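Local coordinates for protein tRNA (cytidine-2'-O-)-methyltransferase TrmJ (PDB 4CNG) that methylates the ribose 2'-hydroxyl of cytidine 32 in tRNA, using S-adenosyl-L-methionine as methyl donor and working as a homodimer of SPOUT-class subunits, at residues 110-115 with 145-150; 93-98 with 124-129; 27-32 with 53-58; 36-41 with 64-69. The protein carries 1 engineered substitution. All coordinates share one frame; numbering follows the deposited sequence. Where two conformers were deposited one is given.

Interaction 1 of 4, residues 110-115 with 145-150; sequences KSIRPI and SDFLLF. With SAH (S-adenosyl-L-homocysteine), chain C.
Two donors grip the carbonyl oxygen of Ile112: Phe150 N at 3.1 Å, nearly straight, and, in the modelled one of the two conformers of Arg113, its NH1 at 3.0 Å, arriving on the opposite face of the carbonyl plane. The first belongs to the ladder that pairs strands 111-112 and 147-149 in parallel at one margin of the sheet in this SPOUT methyltransferase fold. Leu148 sits in the middle of that ladder, giving its N to Lys110 O and taking Ile112 N on its own O. In this conformer Arg113 folds back: the chain bends at chi2 (-69°), which brings NH1 to Ile112 O and lays one face of the guanidinium over Phe150 CB. NE reaches the rim of the Phe150 ring close to its plane, 3.7 Å from CD2, and the two flat groups stand 78° apart.

On the face shared by Ile112 and Leu149, Ile112 uses both branches. CG2 comes obliquely to Phe147 CD1 at 3.6 Å, while CG1 rests against Leu149 CB; Leu117 and Leu120 of helix 117-121 also pack on Ile112. Leu149 CD1 lies against the Arg113-Pro114 peptide and Pro114 CD; the proline also touches Tyr171 of the second subunit. At the other end Lys110 runs out fully extended along Asp146 to place NZ on Ser145 O, and the same ammonium also bonds Ile142 O, tying the strand to the last turn of helix 139-143. Phe150 also borders the bound product: its CE1 lies 3.6 Å from the adenine N6 of S-adenosyl-L-homocysteine.

Interaction 2 of 4, residues 93-98 with 124-129; sequences LKIATS and KKVAFI. With SAH (S-adenosyl-L-homocysteine), chain C; SAH (S-adenosyl-L-homocysteine), chain D.
Ile95 and Phe128 lie side by side and point the same way from neighbouring parallel strands, with Ile95 CB over one face of the phenyl ring. The CD1 methyl of Ile95 settles into the notch between Phe128 and Val126, 3.9 Å from Phe128 CZ and equally far from Val126 CG1. Chi1 of -59° sets CG1 beside the backbone N and carries CD1 back toward Val126, while CG2 lies along the CD2-CE2 side of the ring. Next along this face, Leu93 CB abuts Val126 CG2. On the other face, which holds Lys94 and Ile129, Ile129 CD1 bears on Lys94 CB at 4.0 Å.

Beneath these side chains the strands are joined by a regular ladder, weak at Leu93 N but almost straight at Ile95 N to Ala127 O (2.8 Å, 175°). At its end Thr97 takes over with its side chain: OG1 donates to Ile129 O at 2.7 Å and accepts from O2' of one S-adenosyl-L-homocysteine at 2.6 Å. A valine in place of Thr97 would probably leave both the ribose hydroxyl and Ile129 O without this partner, loosening the hold on the nucleoside. Ser98 OG donates to the carboxylate OXT of the second bound molecule.

These are central strands of the sheet in the SPOUT fold. Strand 22-28 flanks 125-130, strand 147-149 flanks 93-97, and helix 117-121 packs Leu117 and Ile121 on the face carrying Ile95, Val126 and Phe128.

Interaction 3 of 4, residues 27-32 with 53-58; sequences IVEPEG and VVNPKA. Engineered in segment 53-58: Ala58 (natural residue Cys).
Glu29 reaches across to the 53-58 segment along its whole length. CB passes 3.8 Å from Asn55 O, and CG rests between Val54 O and Asn55 O. Beyond CG the chain is extended, which carries the carboxylate out to Asn55 and Lys57. There OE2 takes a nearly straight bond from Asn55 ND2 (2.8 Å, 165°): the donor lies in the plane of its own amide but meets the oxygen from above the carboxylate plane, the two planes being 67° apart. OE1 pairs with Arg132 NE in a salt bridge. A second salt bridge, from Glu29 OE1 to Lys57 NZ, is long at 3.8 Å. With an alanine here, Asn55 ND2 would probably lose this acceptor and the Arg132 and Lys57 charges a common counter-charge.

The two segments are the C-terminal ends of strands 22-28 and 50-54, paired in parallel, and the loops that follow; helix 33-45 makes the crossover of this beta-alpha-beta unit. Val54 N bonds Ile27 O, then Glu29 N bonds Val54 O. Past the strands Pro30 O continues the pairing, taking Lys57 N at 2.9 Å and Ala58 N at 3.0 Å from opposite faces of its plane.

The Pro30 ring packs against Val53, its CG 3.6 Å from Val53 CG1 in the valine conformer modelled, one of two; the same CG also touches Pro56 CB. Ala58, an engineered replacement of the natural cysteine, sets its CB 3.6 Å from Gly32 C, at the N-cap of helix 33-45.

Interaction 4 of 4, residues 36-41 with 64-69; sequences LGFIAR and IKFSAK
The Phe38 ring takes Phe66 on one face: Phe66 CB lies over it, offset toward the rim, and the edge of the Phe66 ring turns to the same ring in a T-shaped stack, with centroids 5.6 Å apart and planes at 69°. The closest ring atoms are Phe38 CZ and Phe66 CD1, at 3.9 Å. The second flat group, the guanidinium of Arg41, carries Ala68 CB over one face, 3.7 Å from CZ. Arg41 gets there with CG anti to the backbone N (chi1 -173°) and its chain extended through to NE, the CB lying against Ser67 O on the way.

The backbone of Gly37 meets the turn directly: helix 33-45 packs here on the type I turn from Ile64 to Ser67. Gly37 lets the turn come close, since a CB on it would run into Phe66 CB. Its carbonyl oxygen, which already bonds Arg41 N within the helix, receives a CA-H...O contact from Ser67 CA at 3.3 Å. Ile64 O takes two donors from Ser67, the backbone N and OG, the latter at 2.7 Å, and the turn is held from within.

Much of this lies at the dimer interface: Phe38 meets its own counterpart Phe38 and His164, both of the second subunit, Tyr34 of the second subunit stands edge-to-face with Phe66, and Arg41 NH2 bonds Val159 O of the second subunit. The two segments thus meet through rings, methyls and one CA-H...O contact, so shape rather than polar bonding sets their fit, and the guanidinium serves the dimer.

Interactions 1, 2 and 3 all lie in the one parallel sheet. Interactions 1 and 2, with centres 9 Å apart, are stitched by Leu149 N to Ala96 O and Asp146 OD2 to Lys94 N, both 2.8 Å, and both border the same S-adenosyl-L-homocysteine: the first beside its adenine, the second at its ribose. Interaction 3 is about 17 Å from interaction 2, centre to centre, yet Ile129 CG2 and Val28 CG2 still touch at 3.9 Å. Interaction 4 sits on the crossover helix of interaction 3, where Ile27 CD1 meets Ile39 CD1 at 4.0 Å. It faces the second subunit, about 27 Å from interaction 1 between centres.

Interaction 1 of 4, residues 110-115 with 145-150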
# COMPACT_ATOMS: atom_id res chain seq x y z
N LYS A 110 2.69 -10.50 22.16
CA LYS A 110 3.28 -9.39 21.37
C LYS A 110 2.39 -8.81 20.29
O LYS A 110 2.76 -7.85 19.64
CB LYS A 110 4.57 -9.87 20.66
CG LYS A 110 5.77 -10.07 21.52
CD LYS A 110 6.99 -10.40 20.70
CE LYS A 110 8.11 -10.49 21.69
NZ LYS A 110 9.29 -10.72 20.89
N SER A 111 1.26 -9.44 20.05
CA SER A 111 0.50 -9.12 18.86
C SER A 111 -0.28 -7.81 19.03
O SER A 111 -0.97 -7.60 20.03
CB SER A 111 -0.47 -10.25 18.55
OG SER A 111 -1.43 -10.33 19.58
N ILE A 112 -0.22 -6.96 18.01
CA ILE A 112 -0.95 -5.70 18.01
C ILE A 112 -1.55 -5.41 16.64
O ILE A 112 -1.29 -6.12 15.68
CB ILE A 112 -0.04 -4.53 18.43
CG1 ILE A 112 1.05 -4.31 17.39
CG2 ILE A 112 0.56 -4.78 19.81
CD1 ILE A 112 1.82 -3.02 17.58
N ARG A 113 -2.50 -4.48 16.70
CA ARG A 113 -3.12 -3.95 15.49
C ARG A 113 -2.85 -2.46 15.33
O ARG A 113 -2.29 -1.83 16.23
CB ARG A 113 -4.63 -4.21 15.50
CG ARG A 113 -5.01 -5.67 15.74
CD ARG A 113 -4.62 -6.54 14.55
NE ARG A 113 -5.01 -7.93 14.75
CZ ARG A 113 -4.25 -8.85 15.34
NH1 ARG A 113 -3.05 -8.52 15.80
NH2 ARG A 113 -4.69 -10.09 15.48
N PRO A 114 -3.20 -1.92 14.17
CA PRO A 114 -2.81 -0.52 13.92
C PRO A 114 -3.47 0.43 14.91
O PRO A 114 -2.88 1.46 15.26
CB PRO A 114 -3.35 -0.27 12.51
CG PRO A 114 -3.34 -1.61 11.87
CD PRO A 114 -3.68 -2.59 12.95
N ILE A 115 -4.67 0.09 15.37
CA ILE A 115 -5.40 0.93 16.32
C ILE A 115 -4.60 1.13 17.60
O ILE A 115 -4.81 2.09 18.34
CB ILE A 115 -6.77 0.32 16.67
CG1 ILE A 115 -7.61 1.32 17.47
CG2 ILE A 115 -6.60 -0.98 17.44
CD1 ILE A 115 -8.12 2.48 16.65
N SER A 145 12.14 -8.30 18.64
CA SER A 145 11.23 -7.17 18.50
C SER A 145 10.32 -7.10 19.72
O SER A 145 10.05 -8.09 20.40
CB SER A 145 10.42 -7.30 17.20
OG SER A 145 11.31 -7.32 16.09
N ASP A 146 9.77 -5.92 20.01
CA ASP A 146 8.86 -5.72 21.13
C ASP A 146 7.41 -6.10 20.83
O ASP A 146 6.72 -6.62 21.70
CB ASP A 146 8.91 -4.27 21.57
CG ASP A 146 10.29 -3.88 22.05
OD1 ASP A 146 10.71 -4.47 23.05
OD2 ASP A 146 10.92 -2.97 21.48
N PHE A 147 6.96 -5.82 19.62
CA PHE A 147 5.59 -6.06 19.21
C PHE A 147 5.57 -6.65 17.80
O PHE A 147 6.53 -6.49 17.06
CB PHE A 147 4.77 -4.76 19.21
CG PHE A 147 4.57 -4.15 20.59
CD1 PHE A 147 3.72 -4.74 21.49
CD2 PHE A 147 5.19 -2.98 20.94
CE1 PHE A 147 3.49 -4.17 22.72
CE2 PHE A 147 4.97 -2.41 22.20
CZ PHE A 147 4.09 -2.99 23.05
N LEU A 148 4.47 -7.32 17.47
CA LEU A 148 4.27 -7.91 16.15
C LEU A 148 2.92 -7.39 15.62
O LEU A 148 1.85 -7.77 16.12
CB LEU A 148 4.25 -9.42 16.24
CG LEU A 148 4.17 -10.15 14.91
CD1 LEU A 148 5.36 -9.83 14.03
CD2 LEU A 148 3.99 -11.64 15.10
N LEU A 149 2.99 -6.53 14.63
CA LEU A 149 1.83 -5.86 14.04
C LEU A 149 1.29 -6.65 12.87
O LEU A 149 2.02 -6.98 11.95
CB LEU A 149 2.26 -4.47 13.58
CG LEU A 149 1.22 -3.64 12.80
CD1 LEU A 149 0.04 -3.28 13.64
CD2 LEU A 149 1.90 -2.43 12.22
N PHE A 150 0.01 -6.94 12.94
CA PHE A 150 -0.80 -7.46 11.82
C PHE A 150 -1.66 -6.36 11.24
O PHE A 150 -2.36 -5.69 12.00
CB PHE A 150 -1.72 -8.60 12.33
CG PHE A 150 -2.65 -9.17 11.28
CD1 PHE A 150 -2.13 -9.80 10.17
CD2 PHE A 150 -4.05 -9.06 11.37
CE1 PHE A 150 -2.93 -10.26 9.15
CE2 PHE A 150 -4.88 -9.62 10.37
CZ PHE A 150 -4.30 -10.22 9.27
N SAH C . 5.36 -15.95 2.87
CA SAH C . 5.88 -14.81 3.67
CB SAH C . 5.16 -13.56 3.21
CG SAH C . 5.92 -12.26 3.53
SD SAH C . 5.04 -10.82 2.94
C SAH C . 5.67 -15.12 5.12
O SAH C . 5.01 -16.10 5.47
OXT SAH C . 6.26 -14.52 5.99
C5' SAH C . 6.38 -9.64 3.09
C4' SAH C . 6.31 -8.69 4.28
O4' SAH C . 5.16 -7.84 4.13
C3' SAH C . 6.12 -9.32 5.61
O3' SAH C . 7.38 -9.82 6.09
C2' SAH C . 5.55 -8.21 6.44
O2' SAH C . 6.58 -7.30 6.81
C1' SAH C . 4.62 -7.53 5.43
N9 SAH C . 3.21 -8.04 5.46
C8 SAH C . 2.51 -8.57 4.42
N7 SAH C . 1.20 -8.70 4.77
C5 SAH C . 1.09 -8.21 6.03
C6 SAH C . 0.02 -7.99 6.92
N6 SAH C . -1.25 -8.34 6.61
N1 SAH C . 0.27 -7.45 8.08
C2 SAH C . 1.52 -7.08 8.39
N3 SAH C . 2.60 -7.21 7.63
C4 SAH C . 2.37 -7.74 6.45

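Interaction 2 of 4, residues 93-98 with 124-129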
# COMPACT_ATOMS: atom_id res chain seq x y z
N LEU A 93 11.60 1.41 20.74
CA LEU A 93 10.64 0.34 20.53
C LEU A 93 10.85 -0.23 19.15
O LEU A 93 11.11 0.52 18.21
CB LEU A 93 9.23 0.92 20.63
CG LEU A 93 8.07 -0.02 20.94
CD1 LEU A 93 8.17 -0.63 22.33
CD2 LEU A 93 6.78 0.77 20.77
N LYS A 94 10.72 -1.55 19.05
CA LYS A 94 10.84 -2.29 17.80
C LYS A 94 9.51 -2.98 17.48
O LYS A 94 9.08 -3.83 18.24
CB LYS A 94 11.96 -3.32 17.92
CG LYS A 94 13.35 -2.72 18.14
CD LYS A 94 14.26 -3.61 18.99
CE LYS A 94 15.52 -2.89 19.41
NZ LYS A 94 15.97 -3.39 20.73
N ILE A 95 8.88 -2.58 16.38
CA ILE A 95 7.62 -3.14 15.97
C ILE A 95 7.85 -3.92 14.69
O ILE A 95 8.05 -3.36 13.61
CB ILE A 95 6.52 -2.07 15.81
CG1 ILE A 95 6.35 -1.35 17.15
CG2 ILE A 95 5.23 -2.73 15.32
CD1 ILE A 95 5.23 -0.32 17.16
N ALA A 96 7.85 -5.23 14.79
CA ALA A 96 7.90 -6.14 13.64
C ALA A 96 6.49 -6.26 13.04
O ALA A 96 5.51 -5.84 13.66
CB ALA A 96 8.43 -7.53 14.08
N THR A 97 6.42 -6.82 11.85
CA THR A 97 5.14 -7.01 11.11
C THR A 97 5.10 -8.43 10.61
O THR A 97 6.11 -9.04 10.27
CB THR A 97 5.06 -6.00 9.94
OG1 THR A 97 6.24 -6.12 9.14
CG2 THR A 97 4.91 -4.60 10.44
N SER A 98 3.87 -8.96 10.53
CA SER A 98 3.64 -10.29 9.95
C SER A 98 2.19 -10.36 9.46
O SER A 98 1.28 -9.87 10.13
CB SER A 98 3.88 -11.40 10.98
OG SER A 98 3.43 -12.67 10.50
N LYS A 124 8.23 8.58 21.29
CA LYS A 124 9.28 7.59 21.18
C LYS A 124 9.90 7.56 19.80
O LYS A 124 9.27 7.95 18.82
CB LYS A 124 8.75 6.19 21.48
CG LYS A 124 8.35 5.99 22.93
CD LYS A 124 7.83 4.57 23.14
CE LYS A 124 6.92 4.49 24.35
NZ LYS A 124 5.59 5.11 24.14
N LYS A 125 11.12 7.06 19.75
CA LYS A 125 11.77 6.64 18.52
C LYS A 125 11.46 5.16 18.28
O LYS A 125 11.81 4.30 19.10
CB LYS A 125 13.27 6.85 18.61
CG LYS A 125 13.98 6.55 17.31
CD LYS A 125 15.45 6.92 17.34
CE LYS A 125 15.73 8.02 16.33
NZ LYS A 125 17.06 7.86 15.70
N VAL A 126 10.81 4.87 17.16
CA VAL A 126 10.30 3.54 16.91
C VAL A 126 10.78 3.03 15.57
O VAL A 126 10.67 3.73 14.55
CB VAL A 126 8.77 3.54 16.94
CG1 VAL A 126 8.24 2.14 16.78
CG2 VAL A 126 8.27 4.14 18.25
N ALA A 127 11.26 1.78 15.56
CA ALA A 127 11.56 1.08 14.31
C ALA A 127 10.38 0.21 13.93
O ALA A 127 9.90 -0.58 14.72
CB ALA A 127 12.80 0.22 14.49
N PHE A 128 9.94 0.38 12.68
CA PHE A 128 8.93 -0.48 12.05
C PHE A 128 9.66 -1.39 11.08
O PHE A 128 10.29 -0.90 10.15
CB PHE A 128 7.85 0.33 11.32
CG PHE A 128 6.83 0.94 12.23
CD1 PHE A 128 7.09 2.11 12.95
CD2 PHE A 128 5.67 0.27 12.53
CE1 PHE A 128 6.13 2.62 13.83
CE2 PHE A 128 4.70 0.80 13.36
CZ PHE A 128 4.97 1.95 14.02
N ILE A 129 9.53 -2.70 11.30
CA ILE A 129 10.40 -3.69 10.67
C ILE A 129 9.53 -4.58 9.78
O ILE A 129 8.53 -5.15 10.24
CB ILE A 129 11.13 -4.56 11.72
CG1 ILE A 129 11.89 -3.70 12.69
CG2 ILE A 129 11.96 -5.62 11.08
CD1 ILE A 129 12.04 -4.30 14.07
N SAH C . 5.36 -15.95 2.87
CA SAH C . 5.88 -14.81 3.67
CB SAH C . 5.16 -13.56 3.21
CG SAH C . 5.92 -12.26 3.53
SD SAH C . 5.04 -10.82 2.94
C SAH C . 5.67 -15.12 5.12
O SAH C . 5.01 -16.10 5.47
OXT SAH C . 6.26 -14.52 5.99
C5' SAH C . 6.38 -9.64 3.09
C4' SAH C . 6.31 -8.69 4.28
O4' SAH C . 5.16 -7.84 4.13
C3' SAH C . 6.12 -9.32 5.61
O3' SAH C . 7.38 -9.82 6.09
C2' SAH C . 5.55 -8.21 6.44
O2' SAH C . 6.58 -7.30 6.81
C1' SAH C . 4.62 -7.53 5.43
N9 SAH C . 3.21 -8.04 5.46
C8 SAH C . 2.51 -8.57 4.42
N7 SAH C . 1.20 -8.70 4.77
C5 SAH C . 1.09 -8.21 6.03
C6 SAH C . 0.02 -7.99 6.92
N6 SAH C . -1.25 -8.34 6.61
N1 SAH C . 0.27 -7.45 8.08
C2 SAH C . 1.52 -7.08 8.39
N3 SAH C . 2.60 -7.21 7.63
C4 SAH C . 2.37 -7.74 6.45
N SAH D . 8.20 -15.85 8.44
CA SAH D . 6.91 -15.73 9.19
CB SAH D . 7.18 -15.91 10.68
CG SAH D . 7.81 -17.21 11.10
SD SAH D . 7.88 -17.18 12.85
C SAH D . 6.34 -14.37 9.05
O SAH D . 7.16 -13.45 8.94
OXT SAH D . 5.13 -14.19 9.19
C5' SAH D . 6.18 -17.13 13.23
C4' SAH D . 5.89 -18.04 14.41
O4' SAH D . 4.57 -17.83 14.89
C3' SAH D . 5.98 -19.52 14.05
O3' SAH D . 7.25 -20.05 14.38
C2' SAH D . 4.87 -20.19 14.84
O2' SAH D . 5.36 -21.11 15.83
C1' SAH D . 4.14 -19.04 15.51
N9 SAH D . 2.69 -19.09 15.30
C8 SAH D . 1.78 -18.70 16.21
N7 SAH D . 0.55 -18.68 15.66
C5 SAH D . 0.68 -19.00 14.36
C6 SAH D . -0.24 -19.17 13.22
N6 SAH D . -1.57 -18.96 13.40
N1 SAH D . 0.29 -19.52 12.02
C2 SAH D . 1.62 -19.71 11.86
N3 SAH D . 2.53 -19.57 12.85
C4 SAH D . 2.12 -19.20 14.09

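Interaction 3 of 4, residues 27-32 with 53-58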
# COMPACT_ATOMS: atom_id res chain seq x y z
N ILE A 27 13.76 -2.36 6.46
CA ILE A 27 13.35 -3.36 5.49
C ILE A 27 14.43 -4.45 5.47
O ILE A 27 15.58 -4.17 5.17
CB ILE A 27 13.16 -2.76 4.08
CG1 ILE A 27 12.32 -1.49 4.10
CG2 ILE A 27 12.58 -3.78 3.14
CD1 ILE A 27 10.92 -1.69 4.62
N VAL A 28 14.03 -5.67 5.76
CA VAL A 28 14.99 -6.77 5.92
C VAL A 28 15.11 -7.57 4.63
O VAL A 28 14.18 -8.21 4.16
CB VAL A 28 14.59 -7.68 7.07
CG1 VAL A 28 15.59 -8.83 7.26
CG2 VAL A 28 14.45 -6.90 8.35
N GLU A 29 16.31 -7.52 4.04
CA GLU A 29 16.68 -8.31 2.86
C GLU A 29 15.67 -8.24 1.72
O GLU A 29 15.26 -9.27 1.19
CB GLU A 29 17.02 -9.74 3.27
CG GLU A 29 18.26 -9.80 4.16
CD GLU A 29 18.77 -11.20 4.49
OE1 GLU A 29 18.00 -12.17 4.40
OE2 GLU A 29 19.96 -11.33 4.86
N PRO A 30 15.31 -7.03 1.30
CA PRO A 30 14.35 -6.96 0.18
C PRO A 30 14.93 -7.58 -1.05
O PRO A 30 16.10 -7.37 -1.41
CB PRO A 30 14.10 -5.48 0.02
CG PRO A 30 15.37 -4.87 0.56
CD PRO A 30 15.78 -5.73 1.74
N GLU A 31 14.05 -8.24 -1.79
CA GLU A 31 14.41 -9.02 -2.96
C GLU A 31 14.04 -8.29 -4.27
O GLU A 31 14.73 -8.44 -5.27
CB GLU A 31 13.69 -10.38 -2.87
CG GLU A 31 14.12 -11.19 -1.64
CD GLU A 31 13.18 -12.29 -1.14
OE1 GLU A 31 12.05 -12.43 -1.62
OE2 GLU A 31 13.62 -13.07 -0.25
N GLY A 32 12.88 -7.63 -4.28
CA GLY A 32 12.38 -7.00 -5.50
C GLY A 32 12.82 -5.56 -5.65
O GLY A 32 12.58 -4.75 -4.78
N VAL A 53 17.97 -0.46 5.33
CA VAL A 53 17.76 -1.66 4.59
C VAL A 53 18.88 -2.63 4.95
O VAL A 53 20.05 -2.28 4.88
CB VAL A 53 17.71 -1.36 3.08
CG1 VAL A 53 17.53 -2.63 2.30
CG2 VAL A 53 16.53 -0.46 2.77
N VAL A 54 18.50 -3.81 5.41
CA VAL A 54 19.43 -4.83 5.84
C VAL A 54 19.74 -5.74 4.65
O VAL A 54 18.86 -6.37 4.09
CB VAL A 54 18.81 -5.64 6.97
CG1 VAL A 54 19.80 -6.71 7.42
CG2 VAL A 54 18.41 -4.79 8.15
N ASN A 55 21.03 -5.83 4.29
CA ASN A 55 21.53 -6.79 3.30
C ASN A 55 20.58 -6.90 2.07
O ASN A 55 20.05 -7.95 1.78
CB ASN A 55 21.72 -8.16 3.95
CG ASN A 55 22.38 -9.15 3.03
OD1 ASN A 55 23.16 -8.75 2.15
ND2 ASN A 55 22.04 -10.42 3.17
N PRO A 56 20.37 -5.80 1.34
CA PRO A 56 19.45 -5.83 0.21
C PRO A 56 19.92 -6.81 -0.86
O PRO A 56 21.09 -6.84 -1.20
CB PRO A 56 19.46 -4.39 -0.28
CG PRO A 56 20.77 -3.83 0.15
CD PRO A 56 21.01 -4.48 1.48
N LYS A 57 18.99 -7.56 -1.39
CA LYS A 57 19.22 -8.45 -2.54
C LYS A 57 18.85 -7.78 -3.87
O LYS A 57 19.51 -7.99 -4.86
CB LYS A 57 18.53 -9.79 -2.37
CG LYS A 57 18.72 -10.44 -0.99
CD LYS A 57 20.15 -10.52 -0.59
CE LYS A 57 20.31 -11.22 0.75
NZ LYS A 57 19.18 -12.14 0.81
N ALA A 58 17.85 -6.90 -3.83
CA ALA A 58 17.42 -6.12 -4.98
C ALA A 58 18.58 -5.31 -5.52
O ALA A 58 19.29 -4.69 -4.73
CB ALA A 58 16.28 -5.20 -4.56

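Interaction 4 of 4, residues 36-41 with 64-69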
# COMPACT_ATOMS: atom_id res chain seq x y z
N LEU A 36 11.67 -2.21 -3.45
CA LEU A 36 12.58 -1.27 -2.81
C LEU A 36 12.34 0.16 -3.31
O LEU A 36 12.33 1.10 -2.52
CB LEU A 36 14.03 -1.73 -3.01
CG LEU A 36 15.10 -0.83 -2.39
CD1 LEU A 36 14.87 -0.66 -0.91
CD2 LEU A 36 16.48 -1.36 -2.68
N GLY A 37 12.20 0.33 -4.62
CA GLY A 37 11.92 1.64 -5.14
C GLY A 37 10.61 2.24 -4.68
O GLY A 37 10.53 3.41 -4.31
N PHE A 38 9.56 1.41 -4.65
CA PHE A 38 8.28 1.87 -4.18
C PHE A 38 8.32 2.26 -2.73
O PHE A 38 7.66 3.22 -2.32
CB PHE A 38 7.21 0.78 -4.41
CG PHE A 38 6.81 0.58 -5.84
CD1 PHE A 38 6.70 1.64 -6.69
CD2 PHE A 38 6.57 -0.70 -6.30
CE1 PHE A 38 6.25 1.45 -8.00
CE2 PHE A 38 6.08 -0.90 -7.57
CZ PHE A 38 6.07 0.16 -8.45
N ILE A 39 9.10 1.54 -1.91
CA ILE A 39 9.26 1.91 -0.53
C ILE A 39 9.99 3.26 -0.39
O ILE A 39 9.58 4.10 0.40
CB ILE A 39 9.99 0.79 0.25
CG1 ILE A 39 9.06 -0.41 0.39
CG2 ILE A 39 10.44 1.30 1.60
CD1 ILE A 39 9.75 -1.69 0.81
N ALA A 40 11.04 3.46 -1.18
CA ALA A 40 11.73 4.74 -1.14
C ALA A 40 10.81 5.91 -1.48
O ALA A 40 10.87 6.97 -0.86
CB ALA A 40 12.93 4.71 -2.06
N ARG A 41 9.93 5.72 -2.45
CA ARG A 41 8.93 6.74 -2.78
C ARG A 41 8.04 7.04 -1.58
O ARG A 41 7.80 8.20 -1.24
CB ARG A 41 8.12 6.28 -3.98
CG ARG A 41 7.18 7.35 -4.50
CD ARG A 41 6.44 6.91 -5.74
NE ARG A 41 5.53 7.96 -6.18
CZ ARG A 41 4.98 7.99 -7.38
NH1 ARG A 41 5.16 7.01 -8.25
NH2 ARG A 41 4.15 8.98 -7.64
N ILE A 64 15.97 2.51 -8.18
CA ILE A 64 15.85 3.95 -8.35
C ILE A 64 14.78 4.31 -9.38
O ILE A 64 14.07 5.31 -9.22
CB ILE A 64 17.19 4.60 -8.72
CG1 ILE A 64 18.14 4.55 -7.51
CG2 ILE A 64 16.99 6.03 -9.20
CD1 ILE A 64 19.50 5.16 -7.73
N LYS A 65 14.61 3.47 -10.40
CA LYS A 65 13.61 3.73 -11.44
C LYS A 65 12.18 3.72 -10.92
O LYS A 65 11.27 4.25 -11.61
CB LYS A 65 13.75 2.70 -12.55
CG LYS A 65 15.08 2.78 -13.28
CD LYS A 65 15.30 1.59 -14.21
CE LYS A 65 16.47 1.83 -15.16
NZ LYS A 65 16.34 0.98 -16.38
N PHE A 66 11.93 2.99 -9.83
CA PHE A 66 10.58 2.86 -9.31
C PHE A 66 10.36 3.86 -8.18
O PHE A 66 9.30 3.86 -7.52
CB PHE A 66 10.31 1.42 -8.82
CG PHE A 66 10.34 0.38 -9.92
CD1 PHE A 66 9.21 0.13 -10.69
CD2 PHE A 66 11.50 -0.32 -10.21
CE1 PHE A 66 9.24 -0.82 -11.70
CE2 PHE A 66 11.54 -1.25 -11.23
CZ PHE A 66 10.42 -1.48 -12.00
N SER A 67 11.37 4.68 -7.90
CA SER A 67 11.32 5.55 -6.72
C SER A 67 10.72 6.92 -7.02
O SER A 67 10.48 7.68 -6.10
CB SER A 67 12.68 5.67 -6.03
OG SER A 67 13.60 6.38 -6.83
N ALA A 68 10.40 7.19 -8.30
CA ALA A 68 9.95 8.50 -8.76
C ALA A 68 10.86 9.52 -8.07
O ALA A 68 12.08 9.34 -8.07
CB ALA A 68 8.48 8.71 -8.42
N LYS A 69 10.28 10.47 -7.35
CA LYS A 69 11.08 11.42 -6.59
C LYS A 69 11.76 10.83 -5.34
O LYS A 69 12.57 11.50 -4.69
CB LYS A 69 10.22 12.63 -6.24
CG LYS A 69 9.90 13.49 -7.45
CD LYS A 69 11.17 14.10 -8.01
CE LYS A 69 11.04 15.60 -8.21
NZ LYS A 69 11.82 16.09 -9.38